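PDB 7CTQ: peptidyl tryptophan dihydroxylase from Pseudomonas putida, which uses FAD to dihydroxylate a peptidyl tryptophan, a step essential for biogenesis of the tryptophylquinone cofactor of quinohemoprotein amine dehydrogenase. Local coordinates for residues A[161-165]-A[214-219]; A[298-302]-A[370-374]. All blocks are in the same frame, centred on the assembly; numbering follows the deposited sequence.

Interaction 1: residues A[161-165]-A[214-219]; sequences LLNVW and YCAARR
Arg219 lays its guanidinium over one face of the Trp165 indole, a cation-pi contact with CZ of Arg219 3.7 Å from the centroid of the six-membered ring of Trp165. The two planes are tilted by 34°, and Arg219 NH2 dips closest, to 3.1 Å from Trp165 CZ2. A bend at chi3 turns the end of the arginine onto the ring. The indole meets it with CG held between the backbone N and carbonyl carbon (chi1 68°), while its NE1 bonds to the carbonyl of Ala231. With an alanine at Trp165, the guanidinium of Arg219 would probably lose its aromatic platform and be freer to swing, and the Ala231 carbonyl would lose the indole N-H. Asn163 OD1 is crowded by helix side chains, a doubtfully short 2.9 Å from Arg219 CD and 3.1 Å from Cys215 CB; a water weakly links OD1 to Arg219 NH1, and Asn163 ND2 bonds to the carbonyl of Glu238. Beyond it, Leu161 CB packs on Cys215 SG at 3.8 Å, and Leu161 CD1 reaches the Tyr214 ring. Residues 214-219 of helix 208-220 run at 78° to residues 161-165 of strand 158-166, which lies between antiparallel strands 193-201 and 238-243.

Interaction 2: residues A[298-302]-A[370-374]; sequences RAGLA and LVDEA
Arg298 and Asp372 supply the charged part of the contact. Arg298 has two conformers; in the one described here, Arg298 NH1 lies 2.7 Å from Asp372 OD1 in a salt bridge, and Arg298 NH2 is 2.8 Å from Asp372 OD2. In this conformer the groups do not meet as a flat, paired fork: guanidinium and carboxylate planes are 69° apart, and OD1 lies over a face of the guanidinium, so the attraction is probably mainly electrostatic. A bend at chi3 (101°) helps bring this copy of the arginine's end over the acid. Asp372 OD1 also accepts the backbone N-H of Glu373 at 2.7 Å through its anti lone pair, which should restrain the carboxylate's rotation. Arg295 brings a like charge close to Arg298 NH2, which the carboxylate of Asp372 probably helps to offset.

The apolar part centres on Leu301 and Val371. Val371 CG1, anti to the backbone N (chi1 176°), lies against the first helical turn, 3.9 Å from Leu301 CB and 3.6 Å from Leu301 O, while its CB faces Ala302 CB. The Leu301 side chain lies crosswise against Glu373, CD1 of Leu301 3.7 Å from Glu373 CB and CD2 beside the glutamate's CG.

The start of helix 299-327 thereby packs on strand 370-378, which pairs antiparallel with strand 359-367; helix 285-294 adjoins both segments, its Thr291 accepting the Val371 N-H and touching Ala302.

From the N terminus, the chain passes strand 8-11 and helix 15-27, probably a Rossmann-type dinucleotide-binding unit, before reaching strand 158-166. Interaction 1 then closes a loop of 48 residues, half of them in strands, when helix 208-220 returns to pack on that strand of the large mixed sheet. Only afterwards does interaction 2 open, at the start of the long helix 299-327; it closes after 67 intervening residues, when strand 370-378 comes back to the helix. The loops are therefore in series, neither nested nor crossed. The centres of interactions 1 and 2 lie about 49 Å apart, on opposite sides of the chain's centre. Interaction 1 ties a helix to the large sheet, and interaction 2 ties the hairpin 359-378 to the N-terminal end of helix 299-327.

Interaction 1: residues A[161-165]-A[214-219]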
loop_
_atom_site.group_PDB
_atom_site.type_symbol
_atom_site.label_atom_id
_atom_site.label_comp_id
_atom_site.label_asym_id
_atom_site.label_seq_id
_atom_site.Cartn_x
_atom_site.Cartn_y
_atom_site.Cartn_z
ATOM N N LEU A 161 0.559 16.466 -10.102
ATOM C CA LEU A 161 0.573 16.881 -11.503
ATOM C C LEU A 161 1.853 16.381 -12.155
ATOM O O LEU A 161 2.947 16.590 -11.623
ATOM C CB LEU A 161 0.486 18.402 -11.635
ATOM C CG LEU A 161 -0.639 19.129 -10.907
ATOM C CD1 LEU A 161 -0.443 20.625 -11.068
ATOM C CD2 LEU A 161 -1.993 18.687 -11.437
ATOM N N LEU A 162 1.718 15.760 -13.322
ATOM C CA LEU A 162 2.809 15.037 -13.951
ATOM C C LEU A 162 3.098 15.593 -15.347
ATOM O O LEU A 162 2.176 15.820 -16.137
ATOM C CB LEU A 162 2.467 13.547 -14.016
ATOM C CG LEU A 162 3.256 12.757 -15.053
ATOM C CD1 LEU A 162 4.627 12.428 -14.501
ATOM C CD2 LEU A 162 2.507 11.504 -15.442
ATOM N N ASN A 163 4.377 15.815 -15.641
ATOM C CA ASN A 163 4.842 16.110 -16.993
ATOM C C ASN A 163 5.709 14.956 -17.472
ATOM O O ASN A 163 6.567 14.466 -16.727
ATOM C CB ASN A 163 5.641 17.411 -17.047
ATOM C CG ASN A 163 4.765 18.649 -17.191
ATOM O OD1 ASN A 163 5.104 19.707 -16.674
ATOM N ND2 ASN A 163 3.651 18.529 -17.915
ATOM N N VAL A 164 5.481 14.520 -18.709
ATOM C CA VAL A 164 6.230 13.428 -19.319
ATOM C C VAL A 164 6.704 13.892 -20.688
ATOM O O VAL A 164 5.908 14.410 -21.476
ATOM C CB VAL A 164 5.372 12.157 -19.459
ATOM C CG1 VAL A 164 6.154 11.089 -20.194
ATOM C CG2 VAL A 164 4.930 11.648 -18.085
ATOM N N TRP A 165 7.988 13.709 -20.973
ATOM C CA TRP A 165 8.539 14.130 -22.257
ATOM C C TRP A 165 9.783 13.301 -22.557
ATOM O O TRP A 165 10.221 12.484 -21.740
ATOM C CB TRP A 165 8.845 15.630 -22.262
ATOM C CG TRP A 165 9.963 16.033 -21.362
ATOM C CD1 TRP A 165 11.238 16.346 -21.731
ATOM C CD2 TRP A 165 9.909 16.194 -19.939
ATOM N NE1 TRP A 165 11.985 16.686 -20.630
ATOM C CE2 TRP A 165 11.192 16.600 -19.516
ATOM C CE3 TRP A 165 8.902 16.021 -18.978
ATOM C CZ2 TRP A 165 11.500 16.834 -18.167
ATOM C CZ3 TRP A 165 9.207 16.259 -17.645
ATOM C CH2 TRP A 165 10.495 16.660 -17.251
ATOM N N TYR A 214 0.639 26.015 -15.963
ATOM C CA TYR A 214 0.971 25.947 -14.548
ATOM C C TYR A 214 2.189 25.060 -14.322
ATOM O O TYR A 214 3.141 25.454 -13.643
ATOM C CB TYR A 214 -0.247 25.431 -13.771
ATOM C CG TYR A 214 -0.076 25.440 -12.278
ATOM C CD1 TYR A 214 -0.428 26.555 -11.524
ATOM C CD2 TYR A 214 0.448 24.333 -11.619
ATOM C CE1 TYR A 214 -0.272 26.565 -10.144
ATOM C CE2 TYR A 214 0.606 24.328 -10.238
ATOM C CZ TYR A 214 0.248 25.446 -9.508
ATOM O OH TYR A 214 0.410 25.444 -8.141
ATOM N N CYS A 215 2.179 23.858 -14.909
ATOM C CA CYS A 215 3.319 22.961 -14.783
ATOM C C CYS A 215 4.573 23.546 -15.421
ATOM O O CYS A 215 5.677 23.419 -14.870
ATOM C CB CYS A 215 2.983 21.617 -15.415
ATOM S SG CYS A 215 1.818 20.664 -14.402
ATOM N N ALA A 216 4.431 24.164 -16.599
ATOM C CA ALA A 216 5.592 24.731 -17.280
ATOM C C ALA A 216 6.276 25.778 -16.412
ATOM O O ALA A 216 7.501 25.759 -16.245
ATOM C CB ALA A 216 5.167 25.322 -18.629
ATOM N N ALA A 217 5.499 26.670 -15.796
ATOM C CA ALA A 217 6.114 27.696 -14.961
ATOM C C ALA A 217 6.835 27.096 -13.761
ATOM O O ALA A 217 7.908 27.582 -13.371
ATOM C CB ALA A 217 5.068 28.712 -14.511
ATOM N N ARG A 218 6.263 26.045 -13.149
ATOM C CA ARG A 218 6.918 25.420 -11.998
ATOM C C ARG A 218 8.216 24.729 -12.403
ATOM O O ARG A 218 9.241 24.864 -11.716
ATOM C CB ARG A 218 5.965 24.430 -11.315
ATOM C CG ARG A 218 4.971 25.105 -10.380
ATOM C CD ARG A 218 4.377 24.112 -9.385
ATOM N NE ARG A 218 3.352 24.726 -8.553
ATOM C CZ ARG A 218 3.547 25.156 -7.309
ATOM N NH1 ARG A 218 4.735 25.043 -6.724
ATOM N NH2 ARG A 218 2.544 25.714 -6.655
ATOM N N ARG A 219 8.198 23.985 -13.517
ATOM C CA ARG A 219 9.429 23.363 -14.000
ATOM C C ARG A 219 10.463 24.414 -14.383
ATOM O O ARG A 219 11.652 24.272 -14.067
ATOM C CB ARG A 219 9.131 22.439 -15.181
ATOM C CG ARG A 219 8.364 21.198 -14.789
ATOM C CD ARG A 219 7.859 20.472 -16.005
ATOM N NE ARG A 219 8.967 20.024 -16.805
ATOM C CZ ARG A 219 8.953 19.912 -18.122
ATOM N NH1 ARG A 219 7.871 20.206 -18.830
ATOM N NH2 ARG A 219 10.048 19.495 -18.723
HETATM O O HOH W 1 5.746 21.947 -19.079
#

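Interaction 2: residues A[298-302]-A[370-374]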
loop_
_atom_site.group_PDB
_atom_site.type_symbol
_atom_site.label_atom_id
_atom_site.label_comp_id
_atom_site.label_asym_id
_atom_site.label_seq_id
_atom_site.Cartn_x
_atom_site.Cartn_y
_atom_site.Cartn_z
ATOM N N ARG A 298 -17.945 -18.384 8.797
ATOM C CA ARG A 298 -17.039 -17.499 9.519
ATOM C C ARG A 298 -16.736 -16.217 8.747
ATOM O O ARG A 298 -15.717 -15.570 9.005
ATOM C CB ARG A 298 -15.746 -18.246 9.854
ATOM C CG ARG A 298 -15.990 -19.643 10.405
ATOM C CD ARG A 298 -14.804 -20.171 11.196
ATOM N NE ARG A 298 -14.996 -20.056 12.644
ATOM C CZ ARG A 298 -14.285 -20.728 13.544
ATOM N NH1 ARG A 298 -14.519 -20.557 14.837
ATOM N NH2 ARG A 298 -13.347 -21.578 13.152
ATOM N N ALA A 299 -17.610 -15.831 7.814
ATOM C CA ALA A 299 -17.380 -14.622 7.028
ATOM C C ALA A 299 -17.311 -13.368 7.905
ATOM O O ALA A 299 -16.556 -12.435 7.606
ATOM C CB ALA A 299 -18.485 -14.468 5.978
ATOM N N GLY A 300 -18.135 -13.295 8.953
ATOM C CA GLY A 300 -18.065 -12.136 9.830
ATOM C C GLY A 300 -16.669 -11.941 10.393
ATOM O O GLY A 300 -16.104 -10.842 10.333
ATOM N N LEU A 301 -16.084 -13.017 10.930
ATOM C CA LEU A 301 -14.725 -12.936 11.454
ATOM C C LEU A 301 -13.742 -12.585 10.355
ATOM O O LEU A 301 -12.875 -11.723 10.533
ATOM C CB LEU A 301 -14.324 -14.253 12.107
ATOM C CG LEU A 301 -15.063 -14.676 13.374
ATOM C CD1 LEU A 301 -14.700 -16.120 13.739
ATOM C CD2 LEU A 301 -14.745 -13.714 14.515
ATOM N N ALA A 302 -13.857 -13.249 9.207
ATOM C CA ALA A 302 -12.938 -12.978 8.112
ATOM C C ALA A 302 -13.066 -11.543 7.636
ATOM O O ALA A 302 -12.062 -10.893 7.323
ATOM C CB ALA A 302 -13.181 -13.963 6.954
ATOM N N LEU A 370 -6.972 -20.146 8.023
ATOM C CA LEU A 370 -8.346 -19.699 8.180
ATOM C C LEU A 370 -8.434 -18.674 9.300
ATOM O O LEU A 370 -7.727 -18.772 10.308
ATOM C CB LEU A 370 -9.283 -20.859 8.507
ATOM C CG LEU A 370 -9.423 -22.002 7.491
ATOM C CD1 LEU A 370 -9.981 -23.259 8.189
ATOM C CD2 LEU A 370 -10.311 -21.577 6.347
ATOM N N VAL A 371 -9.326 -17.701 9.126
ATOM C CA VAL A 371 -9.614 -16.758 10.199
ATOM C C VAL A 371 -10.505 -17.469 11.204
ATOM O O VAL A 371 -11.578 -17.974 10.860
ATOM C CB VAL A 371 -10.270 -15.474 9.665
ATOM C CG1 VAL A 371 -10.654 -14.519 10.828
ATOM C CG2 VAL A 371 -9.336 -14.778 8.689
ATOM N N ASP A 372 -10.025 -17.568 12.429
ATOM C CA ASP A 372 -10.788 -18.145 13.519
ATOM C C ASP A 372 -10.954 -17.043 14.547
ATOM O O ASP A 372 -10.759 -15.866 14.238
ATOM C CB ASP A 372 -10.068 -19.378 14.088
ATOM C CG ASP A 372 -11.022 -20.408 14.694
ATOM O OD1 ASP A 372 -11.961 -20.020 15.434
ATOM O OD2 ASP A 372 -10.822 -21.627 14.439
ATOM N N GLU A 373 -11.301 -17.413 15.766
ATOM C CA GLU A 373 -11.517 -16.468 16.838
ATOM C C GLU A 373 -10.864 -17.059 18.077
ATOM O O GLU A 373 -10.922 -18.274 18.288
ATOM C CB GLU A 373 -13.014 -16.237 17.048
ATOM C CG GLU A 373 -13.370 -14.998 17.806
ATOM C CD GLU A 373 -14.844 -14.974 18.194
ATOM O OE1 GLU A 373 -15.406 -16.063 18.442
ATOM O OE2 GLU A 373 -15.434 -13.871 18.251
ATOM N N ALA A 374 -10.216 -16.217 18.876
ATOM C CA ALA A 374 -9.589 -16.704 20.095
ATOM C C ALA A 374 -9.495 -15.556 21.074
ATOM O O ALA A 374 -9.556 -14.386 20.691
ATOM C CB ALA A 374 -8.195 -17.301 19.832
#